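Local coordinates for anthrone oxidase-like protein (Streptomyces ambofaciens, PDB 5F9P) that probably works as an oxygenase that cleaves a carbon-carbon bond, the oxidative ring-B opening, in atypical angucycline biosynthesis, at residues H9-N14 with N98-T103; T103-A108 with F155-V160; T123-F128 with E215-T220; F128-Q133 with R209-G214. All blocks are in the same frame, centred on the assembly; numbering follows the deposited sequence.

Interaction 1: residues H9-N14 with N98-T103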
# COMPACT_ATOMS: atom_id res chain seq x y z
N HIS A 9 12.05 2.63 9.99
CA HIS A 9 12.05 1.28 9.48
C HIS A 9 11.66 1.25 7.99
O HIS A 9 11.33 2.28 7.39
CB HIS A 9 11.11 0.42 10.30
CG HIS A 9 9.72 0.97 10.37
ND1 HIS A 9 9.28 1.74 11.43
CD2 HIS A 9 8.68 0.89 9.51
CE1 HIS A 9 8.03 2.10 11.21
NE2 HIS A 9 7.64 1.59 10.06
N LEU A 10 11.68 0.06 7.41
CA LEU A 10 11.40 -0.14 6.00
C LEU A 10 9.93 -0.46 5.80
O LEU A 10 9.36 -1.31 6.50
CB LEU A 10 12.28 -1.28 5.47
CG LEU A 10 12.12 -1.66 4.00
CD1 LEU A 10 12.61 -0.52 3.11
CD2 LEU A 10 12.89 -2.94 3.71
N THR A 11 9.29 0.23 4.85
CA THR A 11 7.90 -0.05 4.54
C THR A 11 7.79 -0.87 3.26
O THR A 11 8.17 -0.41 2.18
CB THR A 11 7.07 1.25 4.42
OG1 THR A 11 7.04 1.91 5.69
CG2 THR A 11 5.64 0.91 4.02
N VAL A 12 7.27 -2.08 3.39
CA VAL A 12 7.20 -3.00 2.26
C VAL A 12 5.75 -3.21 1.83
O VAL A 12 4.89 -3.57 2.65
CB VAL A 12 7.86 -4.36 2.61
CG1 VAL A 12 7.62 -5.38 1.51
CG2 VAL A 12 9.36 -4.17 2.85
N LEU A 13 5.47 -2.96 0.56
CA LEU A 13 4.16 -3.25 -0.02
C LEU A 13 4.25 -4.35 -1.06
O LEU A 13 4.93 -4.21 -2.08
CB LEU A 13 3.52 -2.00 -0.62
CG LEU A 13 2.87 -1.05 0.40
CD1 LEU A 13 3.88 -0.56 1.45
CD2 LEU A 13 2.26 0.13 -0.32
N ASN A 14 3.58 -5.46 -0.77
CA ASN A 14 3.49 -6.58 -1.70
C ASN A 14 2.17 -6.50 -2.45
O ASN A 14 1.09 -6.65 -1.86
CB ASN A 14 3.61 -7.91 -0.96
CG ASN A 14 4.95 -8.09 -0.27
OD1 ASN A 14 5.90 -7.37 -0.54
ND2 ASN A 14 5.03 -9.09 0.60
N ASN A 98 9.96 0.68 0.37
CA ASN A 98 9.71 2.11 0.40
C ASN A 98 10.12 2.76 1.70
O ASN A 98 10.30 2.09 2.72
CB ASN A 98 8.21 2.38 0.25
CG ASN A 98 7.57 1.51 -0.80
OD1 ASN A 98 7.52 1.87 -1.97
ND2 ASN A 98 7.09 0.35 -0.37
N GLU A 99 10.24 4.08 1.66
CA GLU A 99 10.28 4.86 2.88
C GLU A 99 9.09 5.80 2.85
O GLU A 99 8.57 6.14 1.78
CB GLU A 99 11.59 5.63 3.00
CG GLU A 99 11.78 6.72 1.99
CD GLU A 99 13.18 7.34 2.06
OE1 GLU A 99 13.44 8.34 1.36
OE2 GLU A 99 14.03 6.81 2.82
N VAL A 100 8.62 6.19 4.03
CA VAL A 100 7.47 7.07 4.12
C VAL A 100 7.94 8.48 3.86
O VAL A 100 8.86 8.96 4.51
CB VAL A 100 6.81 6.97 5.51
CG1 VAL A 100 5.68 8.00 5.64
CG2 VAL A 100 6.28 5.56 5.74
N ALA A 101 7.34 9.16 2.88
CA ALA A 101 7.79 10.50 2.54
C ALA A 101 6.92 11.57 3.21
O ALA A 101 7.39 12.65 3.55
CB ALA A 101 7.83 10.70 1.01
N HIS A 102 5.65 11.26 3.39
CA HIS A 102 4.71 12.27 3.85
C HIS A 102 3.45 11.62 4.40
O HIS A 102 3.00 10.59 3.88
CB HIS A 102 4.36 13.19 2.67
CG HIS A 102 3.54 14.38 3.05
ND1 HIS A 102 4.10 15.55 3.51
CD2 HIS A 102 2.20 14.58 3.03
CE1 HIS A 102 3.14 16.42 3.76
NE2 HIS A 102 1.98 15.86 3.46
N THR A 103 2.89 12.22 5.45
CA THR A 103 1.56 11.85 5.93
C THR A 103 0.69 13.09 6.10
O THR A 103 1.17 14.19 6.37
CB THR A 103 1.59 11.07 7.27
OG1 THR A 103 2.06 11.92 8.33
CG2 THR A 103 2.49 9.86 7.15
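The eight-stranded antiparallel beta-barrel closes on itself where T11 of strand 10-17 meets N98 of strand 92-105 as an antiparallel hydrogen-bonded pair. T11 N donates to N98 O at 3.0 Å. In return T11 O takes two donors from one residue: the backbone N98 N at 2.8 Å and the side-chain amide N98 ND2 at 2.9 Å. The backbone bond is bent, with 136° at the hydrogen, while ND2 comes in from above the T11 carbonyl plane. N98 CG is anti to the carbonyl carbon and beside its own backbone N (chi1 -42°), which leaves N98 CG 3.6 Å from T11 O; ND2 then bonds the oxygen that the backbone N also uses. One buried asparagine thus grips a single main-chain oxygen twice, and the ND2 bond probably helps to hold the carboxamide in its rotation. The strand axes lie 110° apart, so within these segments the pairing is limited to this one bridge; backbone bonding of L13 to M96 carries the seam of the barrel further. Such a closed barrel is consistent with the dimeric alpha/beta-barrel superfamily. Apolar groups crowd round the polar centre. L13 crosses N98 at about a right angle and puts CD1 3.8 Å from N98 ND2, while L10 CD1 lies 3.5 Å from N98 O. T11 and N98 project on the same face of the sheet, and T11 OG1 meets V100 CG2 at 3.7 Å. Beyond the segments, L161 packs against L13, N98 and V100, and F173 and I175 also touch N98.

Interaction 2: residues T103-A108 with F155-V160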
# COMPACT_ATOMS: atom_id res chain seq x y z
N THR A 103 2.89 12.22 5.45
CA THR A 103 1.56 11.85 5.93
C THR A 103 0.69 13.09 6.10
O THR A 103 1.17 14.19 6.37
CB THR A 103 1.59 11.07 7.27
OG1 THR A 103 2.06 11.92 8.33
CG2 THR A 103 2.49 9.86 7.15
N LEU A 104 -0.61 12.89 5.92
CA LEU A 104 -1.58 13.93 6.12
C LEU A 104 -2.82 13.27 6.69
O LEU A 104 -3.19 12.18 6.26
CB LEU A 104 -1.92 14.59 4.79
CG LEU A 104 -3.08 15.59 4.87
CD1 LEU A 104 -2.72 16.74 5.81
CD2 LEU A 104 -3.48 16.09 3.48
N THR A 105 -3.45 13.89 7.69
CA THR A 105 -4.74 13.39 8.16
C THR A 105 -5.77 14.49 8.08
O THR A 105 -5.44 15.67 7.99
CB THR A 105 -4.72 12.86 9.62
OG1 THR A 105 -4.54 13.95 10.53
CG2 THR A 105 -3.63 11.80 9.82
N SER A 106 -7.04 14.10 8.13
CA SER A 106 -8.13 15.05 8.13
C SER A 106 -7.99 16.12 9.21
O SER A 106 -8.51 17.22 9.07
CB SER A 106 -9.47 14.32 8.31
OG SER A 106 -10.53 15.22 8.05
N ASP A 107 -7.26 15.80 10.28
CA ASP A 107 -7.20 16.70 11.43
C ASP A 107 -5.83 17.34 11.65
O ASP A 107 -5.71 18.39 12.29
CB ASP A 107 -7.68 15.96 12.68
CG ASP A 107 -9.03 15.30 12.47
OD1 ASP A 107 -10.03 16.03 12.27
OD2 ASP A 107 -9.09 14.04 12.50
N ALA A 108 -4.78 16.72 11.11
CA ALA A 108 -3.44 17.23 11.32
C ALA A 108 -2.52 17.07 10.11
O ALA A 108 -2.38 15.98 9.54
CB ALA A 108 -2.82 16.58 12.55
N PHE A 155 -12.62 12.35 3.47
CA PHE A 155 -11.20 12.04 3.45
C PHE A 155 -10.73 11.79 4.87
O PHE A 155 -11.06 12.57 5.78
CB PHE A 155 -10.40 13.18 2.83
CG PHE A 155 -8.92 13.07 3.07
CD1 PHE A 155 -8.13 12.25 2.28
CD2 PHE A 155 -8.32 13.76 4.12
CE1 PHE A 155 -6.76 12.15 2.50
CE2 PHE A 155 -6.95 13.67 4.35
CZ PHE A 155 -6.17 12.85 3.54
N ARG A 156 -9.96 10.73 5.07
CA ARG A 156 -9.42 10.45 6.40
C ARG A 156 -7.91 10.66 6.52
O ARG A 156 -7.45 11.27 7.49
CB ARG A 156 -9.76 9.02 6.84
CG ARG A 156 -11.25 8.78 7.01
CD ARG A 156 -11.50 7.33 7.44
NE ARG A 156 -12.91 7.12 7.73
CZ ARG A 156 -13.42 5.99 8.18
NH1 ARG A 156 -12.63 4.93 8.39
NH2 ARG A 156 -14.73 5.91 8.43
N ALA A 157 -7.15 10.15 5.56
CA ALA A 157 -5.69 10.19 5.66
C ALA A 157 -4.99 9.89 4.35
O ALA A 157 -5.57 9.27 3.44
CB ALA A 157 -5.20 9.23 6.77
N HIS A 158 -3.74 10.33 4.25
CA HIS A 158 -2.93 10.11 3.05
C HIS A 158 -1.49 9.83 3.42
O HIS A 158 -0.87 10.60 4.16
CB HIS A 158 -2.98 11.33 2.11
CG HIS A 158 -2.36 11.07 0.76
ND1 HIS A 158 -1.72 12.05 0.03
CD2 HIS A 158 -2.30 9.95 0.00
CE1 HIS A 158 -1.30 11.54 -1.12
NE2 HIS A 158 -1.64 10.27 -1.16
N VAL A 159 -0.98 8.72 2.90
CA VAL A 159 0.43 8.36 3.04
C VAL A 159 1.10 8.41 1.67
O VAL A 159 0.57 7.85 0.70
CB VAL A 159 0.59 6.93 3.61
CG1 VAL A 159 2.06 6.59 3.76
CG2 VAL A 159 -0.16 6.78 4.95
N VAL A 160 2.25 9.07 1.58
CA VAL A 160 3.01 9.09 0.33
C VAL A 160 4.30 8.36 0.57
O VAL A 160 5.05 8.70 1.48
CB VAL A 160 3.31 10.53 -0.15
CG1 VAL A 160 4.14 10.52 -1.44
CG2 VAL A 160 2.01 11.32 -0.35
O HOH W 1 -12.25 15.40 5.92
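L104 and F155 pack against each other on one face of an antiparallel pairing between the end of strand 92-105 and the start of strand 155-167, neighbours in the beta-barrel. The tip of the leucine, CD2, comes 4.2 Å from F155 CZ. L104 and H158 project on the same face of the sheet. The phenyl ring is folded back over its own strand: A157 N lies over one ring face, toward the rim, and H158 CB sits at the edge in the ring plane. The imidazole of H158 leads away from L104, and its NE2 is hydrogen-bonded to S176 OG; a bound glycerol lies close to this side chain. On the other face, T103 is paired with V159 and T105 with A157, each a non-hydrogen-bonded pair, and I113 packs on all four. Between the faces, H158 N donates to L104 O at 2.8 Å and L104 N to H158 O at 2.9 Å. R156 and A157 form a classic beta bulge facing Q179, while the guanidinium of R156 leaves this contact for salt bridges with D181 and D121. At the bulge, S106 N donates to R156 O at 2.9 Å, from above the carbonyl plane. The chain then turns away in an ST motif: T105 OG1, between its backbone N and carbonyl carbon (chi1 70°), accepts from A108 N at 2.8 Å. At the outer end S106 CB rests 3.5 Å from F155 O, and a water lies 2.7 Å from S106 OG.

Interaction 3: residues T123-F128 with E215-T220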
# COMPACT_ATOMS: atom_id res chain seq x y z
N THR A 123 -9.90 2.01 1.20
CA THR A 123 -8.48 2.28 0.98
C THR A 123 -8.18 2.39 -0.50
O THR A 123 -8.57 1.53 -1.30
CB THR A 123 -7.59 1.21 1.65
OG1 THR A 123 -7.78 1.28 3.08
CG2 THR A 123 -6.09 1.44 1.33
N VAL A 124 -7.49 3.47 -0.86
CA VAL A 124 -7.24 3.80 -2.26
C VAL A 124 -5.73 3.84 -2.53
O VAL A 124 -4.98 4.51 -1.83
CB VAL A 124 -7.90 5.16 -2.61
CG1 VAL A 124 -7.65 5.54 -4.08
CG2 VAL A 124 -9.39 5.08 -2.32
N PHE A 125 -5.30 3.10 -3.54
CA PHE A 125 -3.88 2.84 -3.78
C PHE A 125 -3.48 3.10 -5.24
O PHE A 125 -4.19 2.70 -6.16
CB PHE A 125 -3.58 1.38 -3.42
CG PHE A 125 -2.19 0.93 -3.75
CD1 PHE A 125 -1.12 1.32 -2.96
CD2 PHE A 125 -1.96 0.11 -4.84
CE1 PHE A 125 0.16 0.90 -3.27
CE2 PHE A 125 -0.69 -0.31 -5.14
CZ PHE A 125 0.38 0.09 -4.36
N THR A 126 -2.36 3.78 -5.43
CA THR A 126 -1.77 3.98 -6.75
C THR A 126 -0.26 3.93 -6.65
O THR A 126 0.33 4.59 -5.80
CB THR A 126 -2.17 5.34 -7.38
OG1 THR A 126 -3.59 5.44 -7.46
CG2 THR A 126 -1.58 5.46 -8.79
N VAL A 127 0.36 3.15 -7.53
CA VAL A 127 1.81 3.20 -7.68
C VAL A 127 2.11 3.86 -9.01
O VAL A 127 1.64 3.40 -10.06
CB VAL A 127 2.46 1.80 -7.60
CG1 VAL A 127 1.72 0.83 -8.49
CG2 VAL A 127 3.93 1.87 -8.00
N PHE A 128 2.86 4.97 -8.96
CA PHE A 128 3.22 5.72 -10.16
C PHE A 128 4.67 5.45 -10.53
O PHE A 128 5.58 5.76 -9.76
CB PHE A 128 3.14 7.24 -9.93
CG PHE A 128 1.81 7.73 -9.39
CD1 PHE A 128 1.56 7.72 -8.03
CD2 PHE A 128 0.86 8.28 -10.23
CE1 PHE A 128 0.36 8.20 -7.52
CE2 PHE A 128 -0.33 8.77 -9.74
CZ PHE A 128 -0.58 8.73 -8.37
N GLU A 215 2.40 3.31 -17.36
CA GLU A 215 1.04 3.20 -16.84
C GLU A 215 1.08 3.04 -15.32
O GLU A 215 1.72 2.13 -14.80
CB GLU A 215 0.30 2.01 -17.49
CG GLU A 215 -1.19 1.93 -17.06
CD GLU A 215 -1.99 0.80 -17.74
OE1 GLU A 215 -3.22 0.72 -17.49
OE2 GLU A 215 -1.41 0.01 -18.51
N PRO A 216 0.42 3.96 -14.60
CA PRO A 216 0.31 3.74 -13.15
C PRO A 216 -0.63 2.57 -12.88
O PRO A 216 -1.45 2.22 -13.74
CB PRO A 216 -0.30 5.05 -12.64
CG PRO A 216 -0.08 6.07 -13.78
CD PRO A 216 -0.14 5.25 -15.03
N TYR A 217 -0.51 1.95 -11.71
CA TYR A 217 -1.46 0.93 -11.29
C TYR A 217 -2.25 1.46 -10.10
O TYR A 217 -1.67 1.86 -9.08
CB TYR A 217 -0.79 -0.40 -10.92
CG TYR A 217 -1.78 -1.42 -10.35
CD1 TYR A 217 -2.43 -2.32 -11.18
CD2 TYR A 217 -2.10 -1.43 -9.00
CE1 TYR A 217 -3.35 -3.23 -10.67
CE2 TYR A 217 -3.01 -2.32 -8.48
CZ TYR A 217 -3.63 -3.22 -9.32
OH TYR A 217 -4.54 -4.12 -8.82
N SER A 218 -3.57 1.48 -10.22
CA SER A 218 -4.38 1.87 -9.08
C SER A 218 -5.43 0.81 -8.77
O SER A 218 -5.84 0.03 -9.65
CB SER A 218 -5.00 3.25 -9.29
OG SER A 218 -5.93 3.22 -10.34
N ASN A 219 -5.84 0.75 -7.51
CA ASN A 219 -6.91 -0.16 -7.11
C ASN A 219 -7.42 0.32 -5.76
O ASN A 219 -6.81 1.19 -5.13
CB ASN A 219 -6.42 -1.62 -7.05
CG ASN A 219 -7.58 -2.65 -7.04
OD1 ASN A 219 -8.75 -2.29 -7.21
ND2 ASN A 219 -7.25 -3.92 -6.84
N THR A 220 -8.56 -0.21 -5.34
CA THR A 220 -9.13 0.15 -4.06
C THR A 220 -9.25 -1.13 -3.25
O THR A 220 -9.27 -2.22 -3.83
CB THR A 220 -10.51 0.80 -4.21
OG1 THR A 220 -11.37 -0.08 -4.93
CG2 THR A 220 -10.39 2.14 -4.97
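F125 O is gripped by N219 N through a hydrogen bond of 2.9 Å. In addition, S218 CA approaches F125 O at 3.0 Å in a CA-H...O contact. The opposite bond of this antiparallel pair, F125 N to N219 O, has its donor almost straight out from the carbonyl, with a C=O...N angle of 176°. V127 and Y217 form the next hydrogen-bonded pair, V127 N meeting Y217 O at 2.9 Å, and so join strands 122-130 and 217-228 of the beta-barrel. Side chains sort onto two faces. On one, Y217 carries the contact: V127 CG1, placed between its backbone N and carbonyl carbon (chi1 48°), packs 3.7 Å from Y217 CB and lies near the ring plane at the ring's edge. F125 CE2 meets Y217 CD2 edge to edge at 4.3 Å, each atom near the plane of the other ring, and both rings also touch L15 of strand 10-17. On the opposite face T126 is central. Its OG1 sits close against S218 CB, at 3.2 Å, while its methyl CG2 lies side by side with P216 CB and over the rim of one face of the F128 ring, 3.4 Å above the plane. V124 CG2 and T220 CG2 run alongside each other further on. N219 and T220 direct their polar ends out of the contact, N219 ND2 to S54 O and T220 OG1 to Y122 OH and D53 N. The cohesion between the segments is therefore main-chain hydrogen bonding, with side chains adding apolar contact, edge-on where the aromatic rings of F125 and Y217 meet.

Interaction 4: residues F128-Q133 with R209-G214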
# COMPACT_ATOMS: atom_id res chain seq x y z
N PHE A 128 2.86 4.97 -8.96
CA PHE A 128 3.22 5.72 -10.16
C PHE A 128 4.67 5.45 -10.53
O PHE A 128 5.58 5.76 -9.76
CB PHE A 128 3.14 7.24 -9.93
CG PHE A 128 1.81 7.73 -9.39
CD1 PHE A 128 1.56 7.72 -8.03
CD2 PHE A 128 0.86 8.28 -10.23
CE1 PHE A 128 0.36 8.20 -7.52
CE2 PHE A 128 -0.33 8.77 -9.74
CZ PHE A 128 -0.58 8.73 -8.37
N PRO A 129 4.90 4.87 -11.72
CA PRO A 129 6.28 4.90 -12.21
C PRO A 129 6.59 6.35 -12.61
O PRO A 129 5.75 6.99 -13.24
CB PRO A 129 6.24 3.99 -13.44
CG PRO A 129 4.83 4.03 -13.90
CD PRO A 129 3.97 4.25 -12.68
N VAL A 130 7.75 6.86 -12.22
CA VAL A 130 8.11 8.24 -12.53
C VAL A 130 9.50 8.31 -13.15
O VAL A 130 10.28 7.35 -13.07
CB VAL A 130 8.10 9.13 -11.27
CG1 VAL A 130 6.67 9.19 -10.68
CG2 VAL A 130 9.08 8.59 -10.26
N THR A 131 9.82 9.43 -13.77
CA THR A 131 11.15 9.64 -14.29
C THR A 131 12.06 9.80 -13.10
O THR A 131 11.65 10.32 -12.06
CB THR A 131 11.23 10.89 -15.18
OG1 THR A 131 10.88 12.04 -14.40
CG2 THR A 131 10.28 10.78 -16.37
N PRO A 132 13.31 9.33 -13.23
CA PRO A 132 14.30 9.52 -12.17
C PRO A 132 14.49 11.01 -11.93
O PRO A 132 14.58 11.45 -10.78
CB PRO A 132 15.57 8.90 -12.76
CG PRO A 132 15.08 7.99 -13.85
CD PRO A 132 13.86 8.65 -14.41
N GLN A 133 14.50 11.78 -13.01
CA GLN A 133 14.60 13.23 -12.90
C GLN A 133 13.43 13.81 -12.09
O GLN A 133 13.61 14.74 -11.30
CB GLN A 133 14.66 13.88 -14.30
CG GLN A 133 14.93 15.39 -14.28
CD GLN A 133 16.40 15.74 -14.01
OE1 GLN A 133 17.30 14.98 -14.36
NE2 GLN A 133 16.64 16.89 -13.39
N ARG A 209 1.39 14.20 -13.38
CA ARG A 209 1.19 13.83 -14.78
C ARG A 209 2.42 14.12 -15.64
O ARG A 209 2.78 13.34 -16.54
CB ARG A 209 -0.04 14.55 -15.34
CG ARG A 209 -0.26 14.40 -16.86
CD ARG A 209 -1.51 15.16 -17.28
NE ARG A 209 -1.71 15.24 -18.73
CZ ARG A 209 -2.90 15.18 -19.31
NH1 ARG A 209 -3.99 15.02 -18.56
NH2 ARG A 209 -3.02 15.28 -20.63
N ALA A 210 3.10 15.22 -15.36
CA ALA A 210 4.28 15.61 -16.14
C ALA A 210 5.44 14.62 -16.02
O ALA A 210 6.26 14.52 -16.93
CB ALA A 210 4.74 17.02 -15.76
N VAL A 211 5.51 13.89 -14.91
CA VAL A 211 6.67 13.04 -14.67
C VAL A 211 6.35 11.55 -14.56
O VAL A 211 7.24 10.77 -14.26
CB VAL A 211 7.46 13.49 -13.40
CG1 VAL A 211 7.95 14.93 -13.54
CG2 VAL A 211 6.62 13.33 -12.16
N VAL A 212 5.10 11.17 -14.81
CA VAL A 212 4.74 9.75 -14.91
C VAL A 212 5.41 9.10 -16.12
O VAL A 212 5.34 9.63 -17.24
CB VAL A 212 3.20 9.56 -15.00
CG1 VAL A 212 2.87 8.14 -15.43
CG2 VAL A 212 2.54 9.89 -13.66
N ALA A 213 6.04 7.95 -15.91
CA ALA A 213 6.83 7.31 -16.95
C ALA A 213 6.33 5.90 -17.25
O ALA A 213 7.06 4.92 -17.09
CB ALA A 213 8.29 7.27 -16.54
N GLY A 214 5.08 5.78 -17.67
CA GLY A 214 4.48 4.46 -17.84
C GLY A 214 3.09 4.44 -17.24
O GLY A 214 2.65 5.44 -16.68
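V130 and V212 bring their backbones together in a single bridge, CA to CA 4.4 Å, where the end of barrel strand 122-130 meets the loop following helix 199-211. Two hydrogen bonds flank it. A213 N donates to P129 O at 2.9 Å, straight at the hydrogen (170°) but from well above the carbonyl plane. T131 N donates to V211 O, also at 2.9 Å, here nearly in line with the C=O. V211 O thereby comes close to several groups of the strand end, V130 CA at 3.2 Å and V130 CB among them. Side chains close round this bridge from both segments. V211 and T131 cross at about a right angle, with T131 OG1 3.8 Å from V211 CB; that hydroxyl also takes a weak bond from G134 N. V212 CG2, anti to the carbonyl carbon and beside the backbone N, meets F128 CD2. A138 of helix 135-142 touches both V130 and V211, so a second helix packs against the junction. P129 holds the far end: its CG rests 3.8 Å from G214 C, beside a glycine at a positive phi of 135°, backbone angles at which a CB would press on the preceding carbonyl oxygen. A213 points its CB toward the strand end, where it sits 3.7 Å from V130 C and 4.0 Å from T131 CG2.

In the fold
From the N terminus, interaction 1 closes the first long loop, bringing strand 10-17 back to strand 92-105 and sealing the barrel. Interaction 2 opens in series on the same strand, sharing T103, and joins it to strand 155-167; the backbones of A101 and H102 meet V160 between the two. Interaction 3 begins inside the loop of interaction 2 and ends beyond it, so the two cross, as do interactions 2 and 4. Interaction 4, which shares F128, is nested within interaction 3 and fastens the end of helix 199-211 just before strand 217-228. Across the barrel, L13 CD2 packs on F125 CE1, linking interactions 1 and 3.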